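Local coordinates for nucleoporin NUP145N (Chaetomium thermophilum, PDB 5HB6), which probably serves as a structural component of the nuclear pore complex and docking partner for transport factors, this chain being its autoproteolytic S59 peptidase domain, at residues F27-V37 with L53-P62; L112-E121 with G128-H136. The protein carries 1 engineered substitution. All blocks are in the same frame, centred on the assembly; numbering follows the deposited sequence. Where two conformers were deposited one is given.

Contact 1: F27-V37 with L53-P62; sequences FTVGRENVGSV and LFGTIVILEP
Leu60 is the main knob: 130 Å² of it is hidden against a hollow walled by Val29, Gly30, Arg31, Val34 and Val37. Its two methyls part company inside. CD1 presses on the backbone, 3.6 Å from Gly30 C and close to Val29 O, while CD2 reaches Val37 CG2 at 4.0 Å. Lower on the same side chain, CB rests against both Val34 CG1 and Arg31 CB. Val29 supplies the reciprocal knob. With CG1 anti to the backbone N (chi1 176°), this methyl meets Val58 CG1 at 3.7 Å and touches the edge of the Phe54 ring, CE1 lying 4.0 Å from Val29 CG1. The other branch, CG2, turns to Leu53, whose CD2 it meets in the conformer given; in that conformer Leu53 CD1 meets the CZ edge of Phe27.

The hollow belongs to the 28-31/35-39 hairpin of the six-stranded antiparallel sheet of the autopeptidase domain, and strand 58-61 crosses strand 28-31 at -33°, their axes 7.5 Å apart at closest approach. This separation fits packing over the sheet rather than joining it, and strand 58-61 pairs instead with strand 64-67, whose Ala65 also touches Leu60 and Val37. A classic beta bulge puts Val34 and Gly35 opposite Arg31, whose carbonyl O accepts from both of their amides. Val34 faces strand 58-61 there, its CG1 3.3 Å from Glu61 O and its CG2 lying against the Pro62 ring.

Arg31 closes the hollow along one side. Its extended chain passes alongside Leu60, and NH1 donates to Leu60 O at 2.9 Å with a nearly straight bond (164°), the acceptor lying in the guanidinium plane. NE bonds Gly2 O, and the two bonds together probably hold the guanidinium in its orientation.

Contact 2: L112-E121 with G128-H136; sequences LKSIPDTTFE and GVWAFSVEH
Thr119 and Ser133 form an antiparallel hydrogen-bonded pair: Thr119 N donates to Ser133 O at 2.9 Å, and Ser133 N returns a bond to Thr119 O at 2.8 Å. Glu121 N extends the ladder to Ala131 O, with Phe120 and Phe132 as the non-hydrogen-bonded pair between.

One side-chain bond runs across the Thr119-Ser133 face. Glu121, bent at chi2 (-93°), folds back over the strand so that its OE2 accepts from Ser133 OG at 2.7 Å on the anti side of the carboxylate; Lys40 NZ also bonds this hydroxyl.

These pairs make up a beta hairpin, strands 119-124 and 129-134, at the margin of the six-stranded sheet, entered from helix 102-113 through a type II turn from Ile115 to Thr118.

Apolar contacts gather round Trp130. Leu112 CD2 makes a CH-pi contact over one face, 4.0 Å from the centroid of the six-membered ring, while Phe132 CD1 lies over the opposite face. Phe120 meets the five-membered ring rim to rim, centroids 5.9 Å apart and planes at 28°. Ile115 packs obliquely by the far end of the indole. Replacing Trp130 by an alanine is likely to open a gap between Leu112 and Phe132. Thr118 lays CG2 3.6 Å from Phe132 CD2.

Water completes the polar network: one molecule accepts from Trp130 NE1 at 3.0 Å and donates to Leu112 O and Thr118 OG1. That hydroxyl gives its own proton to Ile115 O, tying the turn to the indole.

Contact 1 closes at Pro62, before contact 2 opens at Leu112, so the two follow one another in series within the S59 autopeptidase domain. Their centres lie about 17 Å apart and their nearest atoms about 7 Å, without touching. Both nevertheless reach the same six-stranded sheet, in which strand 85-89 lies between strand 35-39 of contact 1 and strand 129-134 of contact 2. The roles differ: contact 1 lays strand 58-61 over the sheet, whereas contact 2 pairs the outermost strand 119-124 with its neighbour and brings in the end of helix 102-113. Together they join chain parts from both halves of the sequence to one continuous sheet.

Contact 1: F27-V37 with L53-P62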
loop_
_atom_site.group_PDB
_atom_site.type_symbol
_atom_site.label_atom_id
_atom_site.label_comp_id
_atom_site.label_asym_id
_atom_site.label_seq_id
_atom_site.Cartn_x
_atom_site.Cartn_y
_atom_site.Cartn_z
ATOM N N PHE A 27 -5.424 -5.063 7.983
ATOM C CA PHE A 27 -3.970 -5.135 7.985
ATOM C C PHE A 27 -3.406 -4.012 7.123
ATOM O O PHE A 27 -3.800 -3.848 5.972
ATOM C CB PHE A 27 -3.481 -6.503 7.507
ATOM C CG PHE A 27 -2.009 -6.702 7.676
ATOM C CD1 PHE A 27 -1.413 -6.565 8.920
ATOM C CD2 PHE A 27 -1.202 -7.009 6.591
ATOM C CE1 PHE A 27 -0.058 -6.745 9.068
ATOM C CE2 PHE A 27 0.151 -7.210 6.756
ATOM C CZ PHE A 27 0.718 -7.051 7.980
ATOM N N THR A 28 -2.453 -3.278 7.687
ATOM C CA THR A 28 -1.905 -2.078 7.071
ATOM C C THR A 28 -0.406 -2.108 7.288
ATOM O O THR A 28 0.037 -2.342 8.412
ATOM C CB THR A 28 -2.486 -0.820 7.732
ATOM O OG1 THR A 28 -3.910 -0.846 7.605
ATOM C CG2 THR A 28 -1.987 0.447 7.086
ATOM N N VAL A 29 0.367 -1.889 6.225
ATOM C CA VAL A 29 1.808 -1.717 6.299
ATOM C C VAL A 29 2.117 -0.328 5.808
ATOM O O VAL A 29 1.668 0.060 4.728
ATOM C CB VAL A 29 2.555 -2.777 5.473
ATOM C CG1 VAL A 29 4.083 -2.514 5.499
ATOM C CG2 VAL A 29 2.259 -4.165 6.016
ATOM N N GLY A 30 2.838 0.442 6.626
ATOM C CA GLY A 30 3.164 1.803 6.264
ATOM C C GLY A 30 4.636 2.098 6.475
ATOM O O GLY A 30 5.373 1.310 7.081
ATOM N N ARG A 31 5.047 3.241 5.961
ATOM C CA ARG A 31 6.394 3.727 6.206
ATOM C C ARG A 31 6.342 5.237 6.294
ATOM O O ARG A 31 5.782 5.897 5.421
ATOM C CB ARG A 31 7.397 3.261 5.156
ATOM C CG ARG A 31 8.839 3.632 5.468
ATOM C CD ARG A 31 9.771 3.097 4.405
ATOM N NE ARG A 31 11.150 3.190 4.852
ATOM C CZ ARG A 31 12.210 2.805 4.155
ATOM N NH1 ARG A 31 12.079 2.350 2.922
ATOM N NH2 ARG A 31 13.414 2.909 4.689
ATOM N N GLU A 32 6.921 5.779 7.355
ATOM C CA GLU A 32 6.999 7.219 7.512
ATOM C C GLU A 32 7.641 7.853 6.286
ATOM O O GLU A 32 8.611 7.330 5.728
ATOM C CB GLU A 32 7.858 7.554 8.734
ATOM C CG GLU A 32 7.321 7.014 10.034
ATOM C CD GLU A 32 8.276 7.231 11.202
ATOM O OE1 GLU A 32 7.797 7.212 12.353
ATOM O OE2 GLU A 32 9.497 7.404 10.976
ATOM N N ASN A 33 7.059 8.965 5.852
ATOM C CA ASN A 33 7.558 9.743 4.730
ATOM C C ASN A 33 7.338 9.055 3.394
ATOM O O ASN A 33 7.847 9.520 2.370
ATOM C CB ASN A 33 9.026 10.158 4.920
ATOM C CG ASN A 33 9.226 10.898 6.190
ATOM O OD1 ASN A 33 8.567 11.908 6.430
ATOM N ND2 ASN A 33 10.052 10.355 7.064
ATOM N N VAL A 34 6.561 7.974 3.365
ATOM C CA VAL A 34 6.264 7.289 2.111
ATOM C C VAL A 34 4.762 7.126 1.916
ATOM O O VAL A 34 4.208 7.574 0.918
ATOM C CB VAL A 34 6.981 5.930 1.986
ATOM C CG1 VAL A 34 6.554 5.208 0.693
ATOM C CG2 VAL A 34 8.488 6.106 2.083
ATOM N N GLY A 35 4.100 6.439 2.839
ATOM C CA GLY A 35 2.682 6.165 2.690
ATOM C C GLY A 35 2.348 4.809 3.257
ATOM O O GLY A 35 3.005 4.336 4.198
ATOM N N SER A 36 1.305 4.182 2.701
ATOM C CA SER A 36 0.750 2.987 3.310
ATOM C C SER A 36 0.053 2.122 2.283
ATOM O O SER A 36 -0.406 2.595 1.240
ATOM C CB SER A 36 -0.227 3.334 4.447
ATOM O OG SER A 36 -1.295 4.101 3.924
ATOM N N VAL A 37 -0.045 0.838 2.637
ATOM C CA VAL A 37 -0.840 -0.152 1.916
ATOM C C VAL A 37 -1.817 -0.750 2.933
ATOM O O VAL A 37 -1.400 -1.314 3.952
ATOM C CB VAL A 37 0.046 -1.254 1.320
ATOM C CG1 VAL A 37 -0.785 -2.266 0.567
ATOM C CG2 VAL A 37 1.125 -0.665 0.447
ATOM N N LEU A 53 9.227 -8.948 6.994
ATOM C CA LEU A 53 8.189 -8.421 6.126
ATOM C C LEU A 53 8.601 -7.087 5.523
ATOM O O LEU A 53 8.600 -6.926 4.291
ATOM C CB LEU A 53 6.902 -8.251 6.939
ATOM C CG LEU A 53 5.593 -8.050 6.182
ATOM C CD1 LEU A 53 4.419 -8.595 7.006
ATOM C CD2 LEU A 53 5.392 -6.590 5.875
ATOM N N PHE A 54 8.986 -6.131 6.365
ATOM C CA PHE A 54 9.334 -4.795 5.898
ATOM C C PHE A 54 10.546 -4.874 4.984
ATOM O O PHE A 54 11.585 -5.426 5.365
ATOM C CB PHE A 54 9.694 -3.899 7.089
ATOM C CG PHE A 54 8.602 -3.722 8.121
ATOM C CD1 PHE A 54 7.256 -3.592 7.774
ATOM C CD2 PHE A 54 8.959 -3.641 9.452
ATOM C CE1 PHE A 54 6.321 -3.407 8.753
ATOM C CE2 PHE A 54 8.021 -3.432 10.415
ATOM C CZ PHE A 54 6.694 -3.323 10.073
ATOM N N GLY A 55 10.431 -4.285 3.796
ATOM C CA GLY A 55 11.555 -4.251 2.886
ATOM C C GLY A 55 11.873 -5.559 2.207
ATOM O O GLY A 55 12.827 -5.616 1.419
ATOM N N THR A 56 11.085 -6.602 2.459
ATOM C CA THR A 56 11.325 -7.941 1.939
ATOM C C THR A 56 10.077 -8.434 1.215
ATOM O O THR A 56 10.151 -8.854 0.060
ATOM C CB THR A 56 11.691 -8.868 3.094
ATOM O OG1 THR A 56 12.927 -8.422 3.669
ATOM C CG2 THR A 56 11.852 -10.283 2.619
ATOM N N ILE A 57 8.941 -8.428 1.911
ATOM C CA ILE A 57 7.644 -8.740 1.307
ATOM C C ILE A 57 6.957 -7.473 0.802
ATOM O O ILE A 57 6.522 -7.401 -0.350
ATOM C CB ILE A 57 6.756 -9.494 2.327
ATOM C CG1 ILE A 57 7.364 -10.860 2.684
ATOM C CG2 ILE A 57 5.354 -9.687 1.776
ATOM C CD1 ILE A 57 6.558 -11.670 3.702
ATOM N N VAL A 58 6.848 -6.470 1.668
ATOM C CA VAL A 58 6.258 -5.182 1.329
ATOM C C VAL A 58 7.381 -4.160 1.326
ATOM O O VAL A 58 8.034 -3.944 2.352
ATOM C CB VAL A 58 5.135 -4.793 2.305
ATOM C CG1 VAL A 58 4.542 -3.436 1.915
ATOM C CG2 VAL A 58 4.066 -5.889 2.368
ATOM N N ILE A 59 7.590 -3.516 0.180
ATOM C CA ILE A 59 8.661 -2.532 0.025
ATOM C C ILE A 59 8.004 -1.195 -0.247
ATOM O O ILE A 59 7.266 -1.054 -1.235
ATOM C CB ILE A 59 9.643 -2.881 -1.107
ATOM C CG1 ILE A 59 10.322 -4.217 -0.829
ATOM C CG2 ILE A 59 10.719 -1.833 -1.198
ATOM C CD1 ILE A 59 9.596 -5.378 -1.364
ATOM N N LEU A 60 8.299 -0.222 0.606
ATOM C CA LEU A 60 7.782 1.134 0.492
ATOM C C LEU A 60 8.959 2.085 0.361
ATOM O O LEU A 60 9.735 2.257 1.294
ATOM C CB LEU A 60 6.930 1.474 1.716
ATOM C CG LEU A 60 5.609 0.713 1.760
ATOM C CD1 LEU A 60 4.909 0.876 3.085
ATOM C CD2 LEU A 60 4.681 1.202 0.668
ATOM N N GLU A 61 9.079 2.709 -0.794
ATOM C CA GLU A 61 10.005 3.810 -1.004
ATOM C C GLU A 61 9.214 4.937 -1.639
ATOM O O GLU A 61 8.099 4.710 -2.131
ATOM C CB GLU A 61 11.183 3.398 -1.903
ATOM C CG GLU A 61 12.018 2.273 -1.280
ATOM C CD GLU A 61 13.167 1.814 -2.156
ATOM O OE1 GLU A 61 13.137 2.093 -3.372
ATOM O OE2 GLU A 61 14.090 1.172 -1.617
ATOM N N PRO A 62 9.724 6.169 -1.614
ATOM C CA PRO A 62 8.906 7.286 -2.093
ATOM C C PRO A 62 8.324 7.006 -3.466
ATOM O O PRO A 62 9.017 6.643 -4.409
ATOM C CB PRO A 62 9.880 8.464 -2.091
ATOM C CG PRO A 62 10.805 8.145 -0.971
ATOM C CD PRO A 62 11.036 6.646 -1.126
HETATM O O HOH W 1 14.356 0.862 1.244
#

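Contact 2: L112-E121 with G128-H136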
loop_
_atom_site.group_PDB
_atom_site.type_symbol
_atom_site.label_atom_id
_atom_site.label_comp_id
_atom_site.label_asym_id
_atom_site.label_seq_id
_atom_site.Cartn_x
_atom_site.Cartn_y
_atom_site.Cartn_z
ATOM N N LEU A 112 -3.990 11.468 -12.975
ATOM C CA LEU A 112 -3.911 10.438 -11.941
ATOM C C LEU A 112 -5.065 9.457 -12.069
ATOM O O LEU A 112 -4.887 8.254 -11.861
ATOM C CB LEU A 112 -3.916 11.058 -10.553
ATOM C CG LEU A 112 -2.648 11.791 -10.129
ATOM C CD1 LEU A 112 -2.866 12.367 -8.732
ATOM C CD2 LEU A 112 -1.431 10.907 -10.134
ATOM N N LYS A 113 -6.259 9.951 -12.421
ATOM C CA LYS A 113 -7.403 9.061 -12.550
ATOM C C LYS A 113 -7.196 8.039 -13.656
ATOM O O LYS A 113 -7.778 6.948 -13.606
ATOM C CB LYS A 113 -8.691 9.857 -12.754
ATOM C CG LYS A 113 -9.111 10.653 -11.529
ATOM C CD LYS A 113 -10.332 11.528 -11.787
ATOM C CE LYS A 113 -10.783 12.227 -10.519
ATOM N NZ LYS A 113 -11.890 13.172 -10.775
ATOM N N SER A 114 -6.369 8.355 -14.650
ATOM C CA SER A 114 -6.178 7.485 -15.801
ATOM C C SER A 114 -4.954 6.571 -15.702
ATOM O O SER A 114 -4.666 5.846 -16.655
ATOM C CB SER A 114 -6.140 8.348 -17.064
ATOM O OG SER A 114 -7.414 8.935 -17.267
ATOM N N ILE A 115 -4.234 6.564 -14.585
ATOM C CA ILE A 115 -3.071 5.689 -14.467
ATOM C C ILE A 115 -3.506 4.233 -14.596
ATOM O O ILE A 115 -4.360 3.751 -13.820
ATOM C CB ILE A 115 -2.306 5.937 -13.156
ATOM C CG1 ILE A 115 -1.772 7.365 -13.099
ATOM C CG2 ILE A 115 -1.150 4.948 -12.985
ATOM C CD1 ILE A 115 -0.761 7.732 -14.191
ATOM N N PRO A 116 -2.936 3.489 -15.545
ATOM C CA PRO A 116 -3.366 2.104 -15.757
ATOM C C PRO A 116 -3.203 1.238 -14.521
ATOM O O PRO A 116 -2.279 1.406 -13.724
ATOM C CB PRO A 116 -2.447 1.621 -16.891
ATOM C CG PRO A 116 -2.076 2.845 -17.612
ATOM C CD PRO A 116 -1.971 3.919 -16.573
ATOM N N ASP A 117 -4.126 0.290 -14.382
ATOM C CA ASP A 117 -4.064 -0.731 -13.348
ATOM C C ASP A 117 -4.191 -0.133 -11.957
ATOM O O ASP A 117 -3.695 -0.697 -10.986
ATOM C CB ASP A 117 -2.814 -1.608 -13.480
ATOM C CG ASP A 117 -2.786 -2.392 -14.783
ATOM O OD1 ASP A 117 -3.856 -2.882 -15.215
ATOM O OD2 ASP A 117 -1.695 -2.514 -15.378
ATOM N N THR A 118 -4.846 1.016 -11.861
ATOM C CA THR A 118 -5.198 1.606 -10.577
ATOM C C THR A 118 -6.637 2.090 -10.655
ATOM O O THR A 118 -7.141 2.409 -11.738
ATOM C CB THR A 118 -4.304 2.815 -10.190
ATOM O OG1 THR A 118 -4.625 3.960 -10.997
ATOM C CG2 THR A 118 -2.831 2.487 -10.302
ATOM N N THR A 119 -7.289 2.167 -9.497
ATOM C CA THR A 119 -8.611 2.775 -9.388
ATOM C C THR A 119 -8.481 3.969 -8.453
ATOM O O THR A 119 -8.252 3.807 -7.252
ATOM C CB THR A 119 -9.617 1.769 -8.849
ATOM O OG1 THR A 119 -9.698 0.643 -9.734
ATOM C CG2 THR A 119 -10.976 2.402 -8.738
ATOM N N PHE A 120 -8.578 5.169 -9.006
ATOM C CA PHE A 120 -8.352 6.378 -8.236
ATOM C C PHE A 120 -9.287 6.441 -7.051
ATOM O O PHE A 120 -10.484 6.207 -7.188
ATOM C CB PHE A 120 -8.611 7.573 -9.156
ATOM C CG PHE A 120 -8.418 8.907 -8.511
ATOM C CD1 PHE A 120 -7.174 9.519 -8.517
ATOM C CD2 PHE A 120 -9.493 9.593 -7.969
ATOM C CE1 PHE A 120 -7.010 10.758 -7.960
ATOM C CE2 PHE A 120 -9.335 10.830 -7.422
ATOM C CZ PHE A 120 -8.096 11.425 -7.424
ATOM N N GLU A 121 -8.745 6.799 -5.898
ATOM C CA GLU A 121 -9.522 7.070 -4.698
ATOM C C GLU A 121 -9.524 8.546 -4.362
ATOM O O GLU A 121 -10.580 9.143 -4.183
ATOM C CB GLU A 121 -8.961 6.255 -3.532
ATOM C CG GLU A 121 -9.129 4.758 -3.757
ATOM C CD GLU A 121 -10.393 4.181 -3.163
ATOM O OE1 GLU A 121 -11.155 4.924 -2.514
ATOM O OE2 GLU A 121 -10.623 2.975 -3.364
ATOM N N GLY A 128 -0.253 16.413 -1.073
ATOM C CA GLY A 128 0.406 15.701 -2.140
ATOM C C GLY A 128 0.179 14.208 -2.142
ATOM O O GLY A 128 0.880 13.488 -2.848
ATOM N N VAL A 129 -0.797 13.715 -1.391
ATOM C CA VAL A 129 -1.046 12.283 -1.277
ATOM C C VAL A 129 -2.031 11.858 -2.360
ATOM O O VAL A 129 -3.165 12.363 -2.448
ATOM C CB VAL A 129 -1.588 11.916 0.109
ATOM C CG1 VAL A 129 -2.018 10.440 0.173
ATOM C CG2 VAL A 129 -0.529 12.162 1.161
ATOM N N TRP A 130 -1.623 10.884 -3.161
ATOM C CA TRP A 130 -2.487 10.172 -4.097
ATOM C C TRP A 130 -2.823 8.813 -3.516
ATOM O O TRP A 130 -1.928 8.051 -3.156
ATOM C CB TRP A 130 -1.689 9.988 -5.389
ATOM C CG TRP A 130 -2.269 9.067 -6.449
ATOM C CD1 TRP A 130 -3.593 8.840 -6.791
ATOM C CD2 TRP A 130 -1.501 8.248 -7.314
ATOM N NE1 TRP A 130 -3.656 7.966 -7.831
ATOM C CE2 TRP A 130 -2.391 7.576 -8.168
ATOM C CE3 TRP A 130 -0.127 8.046 -7.466
ATOM C CZ2 TRP A 130 -1.962 6.683 -9.143
ATOM C CZ3 TRP A 130 0.314 7.169 -8.433
ATOM C CH2 TRP A 130 -0.603 6.480 -9.250
ATOM N N ALA A 131 -4.115 8.522 -3.454
ATOM C CA ALA A 131 -4.601 7.240 -2.978
ATOM C C ALA A 131 -5.355 6.560 -4.100
ATOM O O ALA A 131 -6.096 7.202 -4.850
ATOM C CB ALA A 131 -5.483 7.397 -1.757
ATOM N N PHE A 132 -5.155 5.255 -4.201
ATOM C CA PHE A 132 -5.788 4.474 -5.248
ATOM C C PHE A 132 -5.884 3.027 -4.791
ATOM O O PHE A 132 -5.103 2.577 -3.942
ATOM C CB PHE A 132 -4.995 4.569 -6.557
ATOM C CG PHE A 132 -3.553 4.130 -6.430
ATOM C CD1 PHE A 132 -2.571 5.014 -5.995
ATOM C CD2 PHE A 132 -3.182 2.836 -6.734
ATOM C CE1 PHE A 132 -1.257 4.616 -5.876
ATOM C CE2 PHE A 132 -1.838 2.433 -6.608
ATOM C CZ PHE A 132 -0.898 3.317 -6.160
ATOM N N SER A 133 -6.820 2.293 -5.378
ATOM C CA SER A 133 -6.952 0.877 -5.097
ATOM C C SER A 133 -6.352 0.058 -6.236
ATOM O O SER A 133 -6.334 0.461 -7.400
ATOM C CB SER A 133 -8.414 0.481 -4.898
ATOM O OG SER A 133 -8.916 0.910 -3.645
ATOM N N VAL A 134 -5.920 -1.141 -5.879
ATOM C CA VAL A 134 -5.539 -2.160 -6.837
ATOM C C VAL A 134 -6.321 -3.414 -6.471
ATOM O O VAL A 134 -6.735 -3.611 -5.324
ATOM C CB VAL A 134 -4.012 -2.414 -6.850
ATOM C CG1 VAL A 134 -3.279 -1.137 -7.216
ATOM C CG2 VAL A 134 -3.517 -2.975 -5.521
ATOM N N GLU A 135 -6.522 -4.270 -7.458
ATOM C CA GLU A 135 -7.222 -5.529 -7.236
ATOM C C GLU A 135 -6.314 -6.625 -6.734
ATOM O O GLU A 135 -6.801 -7.606 -6.171
ATOM C CB GLU A 135 -7.888 -5.994 -8.532
ATOM C CG GLU A 135 -8.972 -5.056 -8.992
ATOM C CD GLU A 135 -9.936 -4.699 -7.880
ATOM O OE1 GLU A 135 -10.502 -5.624 -7.260
ATOM O OE2 GLU A 135 -10.122 -3.483 -7.624
ATOM N N HIS A 136 -5.016 -6.483 -6.932
ATOM C CA HIS A 136 -4.036 -7.489 -6.551
ATOM C C HIS A 136 -2.691 -6.915 -6.953
ATOM O O HIS A 136 -2.635 -5.790 -7.451
ATOM C CB HIS A 136 -4.279 -8.808 -7.279
ATOM C CG HIS A 136 -4.444 -8.643 -8.753
ATOM N ND1 HIS A 136 -3.417 -8.235 -9.574
ATOM C CD2 HIS A 136 -5.534 -8.771 -9.543
ATOM C CE1 HIS A 136 -3.861 -8.143 -10.816
ATOM N NE2 HIS A 136 -5.143 -8.467 -10.823
HETATM O O HOH W 2 -5.415 6.507 -9.781
HETATM O O HOH W 3 -7.003 -1.230 -10.368
#